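Local atomic coordinates of Acarbose/maltose binding protein GacH (Streptomyces glaucescens, PDB entry 3K01), a protein that acts as the solute receptor of an ABC transporter, binding acarbose and an acarbose homolog and probably also maltose. Residues 115-120 against 336-342; 193-199 against 288-294; 147-151 against 271-275. All coordinates share one frame; numbering follows the deposited sequence.

Interaction 1 of 3, residues 115-120 against 336-342; sequences DGSDHL and PTRTSVY
Asp118 lays its carboxylate across the extended side chain of Arg338, the two meeting at about a right angle. OD2 of Asp118 rests against CB, CG and CD of Arg338 and, through its anti lone pair, takes NH1 of Arg338 at 2.9 Å in a salt bridge at the guanidinium edge. OD1 of Asp118 receives Ser340 N at 3.0 Å from its syn side, while Ser340 OG comes within 2.9 Å of Asp118 OD2. With CG anti to the backbone N (chi1 -163°), the carboxylate of Asp118 thus grips both Arg338 and Ser340. The backbones meet in a single antiparallel bridge, a non-hydrogen-bonded pair of His119 and Arg338 flanked by two bonds: Thr339 N to Asp118 O, 2.8 Å and straight, and Leu120 N to Thr337 O, also 2.8 Å. His119 points ND1 at Thr337 OG1, 2.8 Å away near the imidazole plane and also bonded to Gln325. NE2 of His119 lies over one guanidinium face, the planes steeply inclined, without a hydrogen bond; OD2 of Asp115 lies over the opposite one as a contact of charges, though Arg338 NH2 is doubtfully placed. This Asp115-Asp118-Arg338 salt-bridge network and the single bridge join the loop before helix 121-125 to the loop after helix 322-332. Leu120 sets CD2 3.9 Å from Thr339 CG2. Arg338 NE is anchored on Ser320 O at the end of helix 309-320; Gln325 of the next helix, 322-332, backs His119. Pro137 and Ile140 of strand 132-148 touch His119 and Leu120, and Val360 of helix 351-360 closes on Leu120.

Interaction 2 of 3, residues 193-199 against 288-294; sequences LPYLYGE and SAGQGSP
Pro194 and Tyr197 of helix 193-198 carry the extended run 290-294 along their flank, while 288-289 turn at the helix end: a helix packed on the chain that leads into strand 293-302 within a type 2 periplasmic-binding-protein fold. Pro194 CA makes a C-H...O contact of 3.3 Å with Gly292 O, which also lies at the CD2 edge of the Tyr197 ring, near its plane. Further along the same edge, Tyr197 CE2 meets Pro294 N at 3.6 Å. The phenol is brought to this strand by a first torsion that sets CG beside the backbone N (chi1 -59°), and carbonyl O of Leu193, one turn earlier, lies over one of its faces. At the Leu193 end, Pro294 sets its CD 3.7 Å from CG of Pro194, the two side chains crossing at about a right angle, and its CB against CD1 of Leu193. Toward the helix end, glycines let the two backbones close in: Gly290 CA contacts Tyr197 O, Gly198 CA contacts Gly290 O, and Ala289 N gives Gly198 O a 3.0 Å hydrogen bond. Glu199 then bends back at chi2 (-50°) to hold Ser288 twice, OE1 accepting from Ser288 OG at 2.6 Å and OE2 accepting from Ser288 N above the carboxylate plane. A second shell fixes these groups. Arg220 of helix 216-230 forms a salt bridge with Glu199 OE1, Leu143 of strand 132-148 packs on both prolines, and Thr142 binds Ser293 OG and Pro294 O. Between the segments sits one water, which accepts Gly292 N at 2.9 Å and lies 2.9 Å from Pro194 O.

Interaction 3 of 3, residues 147-151 against 271-275; sequences YNKEL and ARFKD
Across the edge of the Arg272 guanidinium lies the carboxylate of Glu150, the two planes only 20° apart. OE1 of Glu150 stays 4.0 Å from NH1 of Arg272, too far for a salt bridge, and a water in the guanidinium plane joins them: it accepts from Arg272 NH1 at 2.8 Å and donates to Glu150 OE1 at 2.9 Å. Opposite charges are thus coupled through solvent, an attraction probably softer than direct pairing. CD2 of Leu151 approaches the same guanidinium obliquely, 4.2 Å from NH1 of Arg272, its side chain running at about a right angle to the arginine. The second flat group, the Phe273 ring, meets Asn148 at its far end, where CZ stands 4.1 Å from CB of Asn148; its plane is nearly parallel to that of Phe249, which it also meets. With CG anti to the backbone N (chi1 -176°), the Asn148 side chain is directed at Phe273 and the stem of Arg272. No direct polar bond links the two segments here, and the contact is a small one of 180 Å². Arg272 is steadied by NE bonding Ser251 O at the C-terminal end of helix 241-251. Asn278 ties both segments together, its OD1 accepting Glu150 N and its ND2 bonding Arg272 O. Asn148 occupies the N-cap position where strand 132-148 passes into helix 149-155; the strand end is paired with strands 254-259 and 279-283 through Ala255 and Gly280, and the loop 271-275 runs from helix 264-268 toward strand 279-283.

Strand 132-148 connects all three sites: interaction 1 packs near Pro137 and Ile140, interaction 2 reaches Thr142 and Leu143, and interaction 3 includes the strand's last residues. The contacts do not touch. Interactions 1 and 2 have centres about 25 Å apart, 2 and 3 about 26 Å, and 1 and 3 about 33 Å. Along the chain, 115-120 and 336-342 are the outermost segments, while interactions 2 and 3 alternate in the order 147-151, 193-199, 271-275, 288-294. Strands 132-148 and 293-302 are neighbours in the large mixed sheet, so these chain-distant pairings are woven round one framework, consistent with the multiply crossing chain of solute-binding proteins.

Interaction 1 of 3, residues 115-120 against 336-342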
loop_
_atom_site.group_PDB
_atom_site.type_symbol
_atom_site.label_atom_id
_atom_site.label_comp_id
_atom_site.label_asym_id
_atom_site.label_seq_id
_atom_site.Cartn_x
_atom_site.Cartn_y
_atom_site.Cartn_z
ATOM N N ASP A 115 -21.697 4.882 -5.380
ATOM C CA ASP A 115 -21.122 3.789 -6.169
ATOM C C ASP A 115 -20.545 2.706 -5.264
ATOM O O ASP A 115 -19.533 2.940 -4.603
ATOM C CB ASP A 115 -20.040 4.321 -7.111
ATOM C CG ASP A 115 -20.612 5.142 -8.250
ATOM O OD1 ASP A 115 -21.837 5.068 -8.481
ATOM O OD2 ASP A 115 -19.914 5.887 -8.969
ATOM N N GLY A 116 -21.163 1.521 -5.215
ATOM C CA GLY A 116 -20.960 0.728 -3.996
ATOM C C GLY A 116 -20.141 -0.575 -3.933
ATOM O O GLY A 116 -19.139 -0.634 -3.220
ATOM N N SER A 117 -20.559 -1.607 -4.667
ATOM C CA SER A 117 -20.001 -2.966 -4.609
ATOM C C SER A 117 -18.920 -3.224 -5.624
ATOM O O SER A 117 -18.339 -4.296 -5.697
ATOM C CB SER A 117 -21.072 -3.997 -4.762
ATOM O OG SER A 117 -20.594 -5.215 -4.222
ATOM N N ASP A 118 -18.700 -2.227 -6.443
ATOM C CA ASP A 118 -17.723 -2.235 -7.475
ATOM C C ASP A 118 -16.293 -2.280 -6.890
ATOM O O ASP A 118 -15.386 -2.722 -7.530
ATOM C CB ASP A 118 -17.941 -0.937 -8.284
ATOM C CG ASP A 118 -17.299 -0.941 -9.651
ATOM O OD1 ASP A 118 -16.980 -1.958 -10.233
ATOM O OD2 ASP A 118 -17.158 0.150 -10.188
ATOM N N HIS A 119 -16.077 -1.806 -5.673
ATOM C CA HIS A 119 -14.683 -1.697 -5.210
ATOM C C HIS A 119 -14.087 -3.036 -4.808
ATOM O O HIS A 119 -14.776 -3.909 -4.269
ATOM C CB HIS A 119 -14.563 -0.714 -4.059
ATOM C CG HIS A 119 -14.935 0.677 -4.434
ATOM N ND1 HIS A 119 -14.083 1.518 -5.113
ATOM C CD2 HIS A 119 -16.085 1.367 -4.258
ATOM C CE1 HIS A 119 -14.677 2.679 -5.312
ATOM N NE2 HIS A 119 -15.904 2.602 -4.821
ATOM N N LEU A 120 -12.793 -3.195 -5.069
ATOM C CA LEU A 120 -12.042 -4.330 -4.542
ATOM C C LEU A 120 -12.303 -4.461 -3.047
ATOM O O LEU A 120 -12.367 -3.468 -2.335
ATOM C CB LEU A 120 -10.553 -4.128 -4.798
ATOM C CG LEU A 120 -10.119 -4.215 -6.269
ATOM C CD1 LEU A 120 -8.694 -3.668 -6.421
ATOM C CD2 LEU A 120 -10.210 -5.640 -6.834
ATOM N N PRO A 336 -6.689 1.451 -10.155
ATOM C CA PRO A 336 -8.029 1.736 -9.633
ATOM C C PRO A 336 -8.492 0.789 -8.552
ATOM O O PRO A 336 -7.988 -0.331 -8.407
ATOM C CB PRO A 336 -8.934 1.594 -10.859
ATOM C CG PRO A 336 -8.114 0.923 -11.922
ATOM C CD PRO A 336 -6.690 0.894 -11.531
ATOM N N THR A 337 -9.507 1.216 -7.809
ATOM C CA THR A 337 -10.123 0.313 -6.858
ATOM C C THR A 337 -11.391 -0.310 -7.392
ATOM O O THR A 337 -11.861 -1.306 -6.848
ATOM C CB THR A 337 -10.458 1.012 -5.561
ATOM O OG1 THR A 337 -11.445 2.038 -5.808
ATOM C CG2 THR A 337 -9.217 1.632 -4.969
ATOM N N ARG A 338 -11.950 0.229 -8.457
ATOM C CA ARG A 338 -13.230 -0.295 -9.002
ATOM C C ARG A 338 -12.998 -1.452 -9.953
ATOM O O ARG A 338 -12.282 -1.310 -10.886
ATOM C CB ARG A 338 -13.964 0.826 -9.725
ATOM C CG ARG A 338 -14.655 1.785 -8.755
ATOM C CD ARG A 338 -15.400 2.886 -9.502
ATOM N NE ARG A 338 -16.148 3.719 -8.584
ATOM C CZ ARG A 338 -17.332 3.387 -8.147
ATOM N NH1 ARG A 338 -18.041 2.482 -8.742
ATOM N NH2 ARG A 338 -17.835 4.017 -7.142
ATOM N N THR A 339 -13.621 -2.582 -9.694
ATOM C CA THR A 339 -13.392 -3.753 -10.525
ATOM C C THR A 339 -13.789 -3.496 -11.981
ATOM O O THR A 339 -13.124 -3.964 -12.906
ATOM C CB THR A 339 -14.089 -5.002 -9.956
ATOM O OG1 THR A 339 -15.503 -4.801 -9.974
ATOM C CG2 THR A 339 -13.655 -5.264 -8.536
ATOM N N SER A 340 -14.834 -2.704 -12.181
ATOM C CA SER A 340 -15.316 -2.394 -13.529
ATOM C C SER A 340 -14.270 -1.677 -14.352
ATOM O O SER A 340 -14.199 -1.863 -15.585
ATOM C CB SER A 340 -16.593 -1.541 -13.482
ATOM O OG SER A 340 -16.362 -0.238 -12.943
ATOM N N VAL A 341 -13.446 -0.850 -13.699
ATOM C CA VAL A 341 -12.510 -0.021 -14.440
ATOM C C VAL A 341 -11.398 -0.871 -15.066
ATOM O O VAL A 341 -10.884 -0.547 -16.130
ATOM C CB VAL A 341 -11.949 1.089 -13.528
ATOM C CG1 VAL A 341 -10.886 1.916 -14.224
ATOM C CG2 VAL A 341 -13.100 2.007 -13.086
ATOM N N TYR A 342 -11.065 -1.997 -14.437
ATOM C CA TYR A 342 -10.064 -2.914 -14.995
ATOM C C TYR A 342 -10.501 -3.552 -16.303
ATOM O O TYR A 342 -9.665 -4.073 -17.031
ATOM C CB TYR A 342 -9.693 -4.007 -13.969
ATOM C CG TYR A 342 -8.820 -3.483 -12.848
ATOM C CD1 TYR A 342 -7.445 -3.404 -13.002
ATOM C CD2 TYR A 342 -9.377 -3.064 -11.642
ATOM C CE1 TYR A 342 -6.638 -2.908 -11.977
ATOM C CE2 TYR A 342 -8.595 -2.602 -10.607
ATOM C CZ TYR A 342 -7.220 -2.518 -10.779
ATOM O OH TYR A 342 -6.412 -2.043 -9.780
#

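Interaction 2 of 3, residues 193-199 against 288-294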
loop_
_atom_site.group_PDB
_atom_site.type_symbol
_atom_site.label_atom_id
_atom_site.label_comp_id
_atom_site.label_asym_id
_atom_site.label_seq_id
_atom_site.Cartn_x
_atom_site.Cartn_y
_atom_site.Cartn_z
ATOM N N LEU A 193 5.970 -7.829 5.950
ATOM C CA LEU A 193 4.610 -8.315 5.938
ATOM C C LEU A 193 4.341 -9.452 4.944
ATOM O O LEU A 193 3.633 -10.398 5.289
ATOM C CB LEU A 193 3.608 -7.149 5.804
ATOM C CG LEU A 193 3.659 -6.151 6.970
ATOM C CD1 LEU A 193 2.713 -4.987 6.695
ATOM C CD2 LEU A 193 3.251 -6.814 8.286
ATOM N N PRO A 194 4.924 -9.420 3.734
ATOM C CA PRO A 194 4.714 -10.595 2.862
ATOM C C PRO A 194 5.126 -11.921 3.491
ATOM O O PRO A 194 4.469 -12.936 3.275
ATOM C CB PRO A 194 5.608 -10.271 1.650
ATOM C CG PRO A 194 5.582 -8.773 1.584
ATOM C CD PRO A 194 5.694 -8.357 3.041
ATOM N N TYR A 195 6.219 -11.904 4.256
ATOM C CA TYR A 195 6.657 -13.127 4.937
ATOM C C TYR A 195 5.707 -13.558 6.043
ATOM O O TYR A 195 5.444 -14.752 6.217
ATOM C CB TYR A 195 8.100 -12.978 5.463
ATOM C CG TYR A 195 9.046 -12.680 4.318
ATOM C CD1 TYR A 195 9.345 -13.630 3.345
ATOM C CD2 TYR A 195 9.588 -11.427 4.181
ATOM C CE1 TYR A 195 10.183 -13.315 2.272
ATOM C CE2 TYR A 195 10.419 -11.100 3.129
ATOM C CZ TYR A 195 10.711 -12.070 2.188
ATOM O OH TYR A 195 11.508 -11.713 1.106
ATOM N N LEU A 196 5.180 -12.579 6.786
ATOM C CA LEU A 196 4.192 -12.871 7.813
ATOM C C LEU A 196 2.934 -13.487 7.183
ATOM O O LEU A 196 2.456 -14.544 7.613
ATOM C CB LEU A 196 3.854 -11.609 8.587
ATOM C CG LEU A 196 2.820 -11.821 9.714
ATOM C CD1 LEU A 196 3.339 -12.783 10.797
ATOM C CD2 LEU A 196 2.471 -10.494 10.293
ATOM N N TYR A 197 2.420 -12.851 6.123
ATOM C CA TYR A 197 1.215 -13.353 5.461
ATOM C C TYR A 197 1.503 -14.719 4.828
ATOM O O TYR A 197 0.634 -15.598 4.803
ATOM C CB TYR A 197 0.746 -12.339 4.411
ATOM C CG TYR A 197 0.432 -10.960 4.949
ATOM C CD1 TYR A 197 -0.077 -10.768 6.242
ATOM C CD2 TYR A 197 0.679 -9.834 4.177
ATOM C CE1 TYR A 197 -0.373 -9.493 6.706
ATOM C CE2 TYR A 197 0.383 -8.589 4.620
ATOM C CZ TYR A 197 -0.112 -8.398 5.902
ATOM O OH TYR A 197 -0.416 -7.120 6.339
ATOM N N GLY A 198 2.727 -14.898 4.333
ATOM C CA GLY A 198 3.090 -16.176 3.723
ATOM C C GLY A 198 3.059 -17.334 4.725
ATOM O O GLY A 198 2.919 -18.496 4.337
ATOM N N GLU A 199 3.231 -17.015 6.008
ATOM C CA GLU A 199 3.132 -18.032 7.053
ATOM C C GLU A 199 1.728 -18.144 7.611
ATOM O O GLU A 199 1.488 -18.867 8.593
ATOM C CB GLU A 199 4.132 -17.729 8.169
ATOM C CG GLU A 199 5.585 -17.842 7.716
ATOM C CD GLU A 199 5.840 -19.143 6.992
ATOM O OE1 GLU A 199 5.578 -20.200 7.620
ATOM O OE2 GLU A 199 6.266 -19.137 5.818
ATOM N N SER A 288 4.765 -20.992 3.950
ATOM C CA SER A 288 4.348 -22.360 4.256
ATOM C C SER A 288 2.846 -22.496 4.429
ATOM O O SER A 288 2.321 -23.615 4.361
ATOM C CB SER A 288 5.057 -22.869 5.513
ATOM O OG SER A 288 4.490 -22.323 6.675
ATOM N N ALA A 289 2.143 -21.389 4.670
ATOM C CA ALA A 289 0.727 -21.480 5.083
ATOM C C ALA A 289 -0.140 -20.324 4.584
ATOM O O ALA A 289 -1.194 -20.040 5.154
ATOM C CB ALA A 289 0.612 -21.613 6.626
ATOM N N GLY A 290 0.294 -19.637 3.529
ATOM C CA GLY A 290 -0.454 -18.509 3.015
ATOM C C GLY A 290 0.310 -17.778 1.930
ATOM O O GLY A 290 1.442 -18.151 1.566
ATOM N N GLN A 291 -0.309 -16.737 1.402
ATOM C CA GLN A 291 0.312 -15.903 0.405
ATOM C C GLN A 291 -0.383 -14.568 0.439
ATOM O O GLN A 291 -1.610 -14.488 0.274
ATOM C CB GLN A 291 0.180 -16.527 -0.979
ATOM C CG GLN A 291 0.955 -15.753 -2.034
ATOM C CD GLN A 291 1.003 -16.402 -3.419
ATOM O OE1 GLN A 291 1.781 -15.976 -4.309
ATOM N NE2 GLN A 291 0.218 -17.425 -3.613
ATOM N N GLY A 292 0.377 -13.510 0.626
ATOM C CA GLY A 292 -0.233 -12.193 0.599
ATOM C C GLY A 292 0.774 -11.089 0.700
ATOM O O GLY A 292 1.888 -11.285 1.211
ATOM N N SER A 293 0.362 -9.901 0.268
ATOM C CA SER A 293 1.201 -8.719 0.283
ATOM C C SER A 293 0.433 -7.593 0.965
ATOM O O SER A 293 -0.799 -7.564 0.935
ATOM C CB SER A 293 1.595 -8.331 -1.151
ATOM O OG SER A 293 0.452 -8.324 -1.988
ATOM N N PRO A 294 1.129 -6.667 1.612
ATOM C CA PRO A 294 0.411 -5.616 2.327
ATOM C C PRO A 294 -0.266 -4.622 1.393
ATOM O O PRO A 294 0.155 -4.396 0.259
ATOM C CB PRO A 294 1.505 -4.951 3.143
ATOM C CG PRO A 294 2.767 -5.166 2.302
ATOM C CD PRO A 294 2.597 -6.532 1.733
HETATM O O HOH W 1 3.126 -14.263 1.080
#

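Interaction 3 of 3, residues 147-151 against 271-275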
loop_
_atom_site.group_PDB
_atom_site.type_symbol
_atom_site.label_atom_id
_atom_site.label_comp_id
_atom_site.label_asym_id
_atom_site.label_seq_id
_atom_site.Cartn_x
_atom_site.Cartn_y
_atom_site.Cartn_z
ATOM N N TYR A 147 11.390 -9.331 -11.079
ATOM C CA TYR A 147 12.418 -10.270 -11.501
ATOM C C TYR A 147 13.053 -9.842 -12.819
ATOM O O TYR A 147 12.428 -9.225 -13.685
ATOM C CB TYR A 147 11.900 -11.723 -11.569
ATOM C CG TYR A 147 10.731 -11.972 -12.478
ATOM C CD1 TYR A 147 9.421 -11.761 -12.036
ATOM C CD2 TYR A 147 10.936 -12.464 -13.777
ATOM C CE1 TYR A 147 8.350 -12.014 -12.868
ATOM C CE2 TYR A 147 9.875 -12.711 -14.596
ATOM C CZ TYR A 147 8.593 -12.488 -14.132
ATOM O OH TYR A 147 7.501 -12.728 -14.956
ATOM N N ASN A 148 14.331 -10.185 -12.947
ATOM C CA ASN A 148 15.124 -9.978 -14.148
ATOM C C ASN A 148 14.885 -11.174 -15.059
ATOM O O ASN A 148 15.318 -12.296 -14.778
ATOM C CB ASN A 148 16.594 -9.871 -13.722
ATOM C CG ASN A 148 17.545 -9.543 -14.868
ATOM O OD1 ASN A 148 18.521 -8.742 -14.687
ATOM N ND2 ASN A 148 17.344 -10.175 -15.996
ATOM N N LYS A 149 14.172 -10.940 -16.161
ATOM C CA LYS A 149 13.788 -12.057 -17.030
ATOM C C LYS A 149 14.992 -12.772 -17.612
ATOM O O LYS A 149 15.010 -13.996 -17.656
ATOM C CB LYS A 149 12.847 -11.598 -18.142
ATOM C CG LYS A 149 11.466 -11.217 -17.637
ATOM C CD LYS A 149 10.546 -10.799 -18.777
ATOM C CE LYS A 149 9.175 -10.417 -18.249
ATOM N NZ LYS A 149 8.105 -10.497 -19.293
ATOM N N GLU A 150 16.010 -12.022 -18.025
ATOM C CA GLU A 150 17.175 -12.624 -18.654
ATOM C C GLU A 150 17.934 -13.496 -17.668
ATOM O O GLU A 150 18.425 -14.555 -18.041
ATOM C CB GLU A 150 18.074 -11.557 -19.248
ATOM C CG GLU A 150 19.241 -12.131 -20.033
ATOM C CD GLU A 150 20.498 -12.322 -19.223
ATOM O OE1 GLU A 150 20.701 -11.713 -18.136
ATOM O OE2 GLU A 150 21.352 -13.116 -19.698
ATOM N N LEU A 151 18.082 -13.051 -16.412
ATOM C CA LEU A 151 18.791 -13.892 -15.452
ATOM C C LEU A 151 18.024 -15.164 -15.148
ATOM O O LEU A 151 18.606 -16.248 -15.058
ATOM C CB LEU A 151 19.115 -13.122 -14.167
ATOM C CG LEU A 151 20.162 -12.008 -14.304
ATOM C CD1 LEU A 151 20.274 -11.244 -12.974
ATOM C CD2 LEU A 151 21.536 -12.568 -14.689
ATOM N N ALA A 271 20.826 -0.407 -15.436
ATOM C CA ALA A 271 21.692 -0.863 -16.502
ATOM C C ALA A 271 21.243 -2.175 -17.115
ATOM O O ALA A 271 21.524 -2.426 -18.288
ATOM C CB ALA A 271 23.115 -0.981 -16.015
ATOM N N ARG A 272 20.530 -3.015 -16.364
ATOM C CA ARG A 272 20.064 -4.277 -16.936
ATOM C C ARG A 272 18.661 -4.195 -17.508
ATOM O O ARG A 272 18.121 -5.208 -17.964
ATOM C CB ARG A 272 20.233 -5.403 -15.923
ATOM C CG ARG A 272 21.711 -5.872 -15.903
ATOM C CD ARG A 272 21.863 -6.973 -14.975
ATOM N NE ARG A 272 23.262 -7.314 -14.845
ATOM C CZ ARG A 272 23.812 -8.320 -15.487
ATOM N NH1 ARG A 272 23.086 -9.048 -16.334
ATOM N NH2 ARG A 272 25.104 -8.590 -15.320
ATOM N N PHE A 273 18.095 -2.986 -17.553
ATOM C CA PHE A 273 16.716 -2.779 -18.018
ATOM C C PHE A 273 16.547 -1.732 -19.112
ATOM O O PHE A 273 15.468 -1.151 -19.255
ATOM C CB PHE A 273 15.777 -2.529 -16.812
ATOM C CG PHE A 273 15.819 -3.660 -15.831
ATOM C CD1 PHE A 273 15.054 -4.804 -16.040
ATOM C CD2 PHE A 273 16.724 -3.648 -14.770
ATOM C CE1 PHE A 273 15.113 -5.892 -15.194
ATOM C CE2 PHE A 273 16.801 -4.758 -13.912
ATOM C CZ PHE A 273 16.000 -5.882 -14.139
ATOM N N LYS A 274 17.616 -1.535 -19.883
ATOM C CA LYS A 274 17.526 -0.733 -21.117
ATOM C C LYS A 274 16.322 -1.186 -21.953
ATOM O O LYS A 274 15.575 -0.358 -22.463
ATOM C CB LYS A 274 18.813 -0.839 -21.935
ATOM C CG LYS A 274 20.002 -0.076 -21.334
ATOM C CD LYS A 274 21.301 -0.316 -22.132
ATOM C CE LYS A 274 21.611 -1.812 -22.326
ATOM N NZ LYS A 274 22.960 -2.084 -22.897
ATOM N N ASP A 275 16.137 -2.502 -22.056
ATOM C CA ASP A 275 14.920 -3.099 -22.606
ATOM C C ASP A 275 13.972 -3.339 -21.439
ATOM O O ASP A 275 14.201 -4.254 -20.627
ATOM C CB ASP A 275 15.290 -4.423 -23.291
ATOM C CG ASP A 275 14.093 -5.149 -23.928
ATOM O OD1 ASP A 275 12.928 -4.710 -23.815
ATOM O OD2 ASP A 275 14.345 -6.201 -24.567
HETATM O O HOH W 2 20.363 -9.089 -17.068
#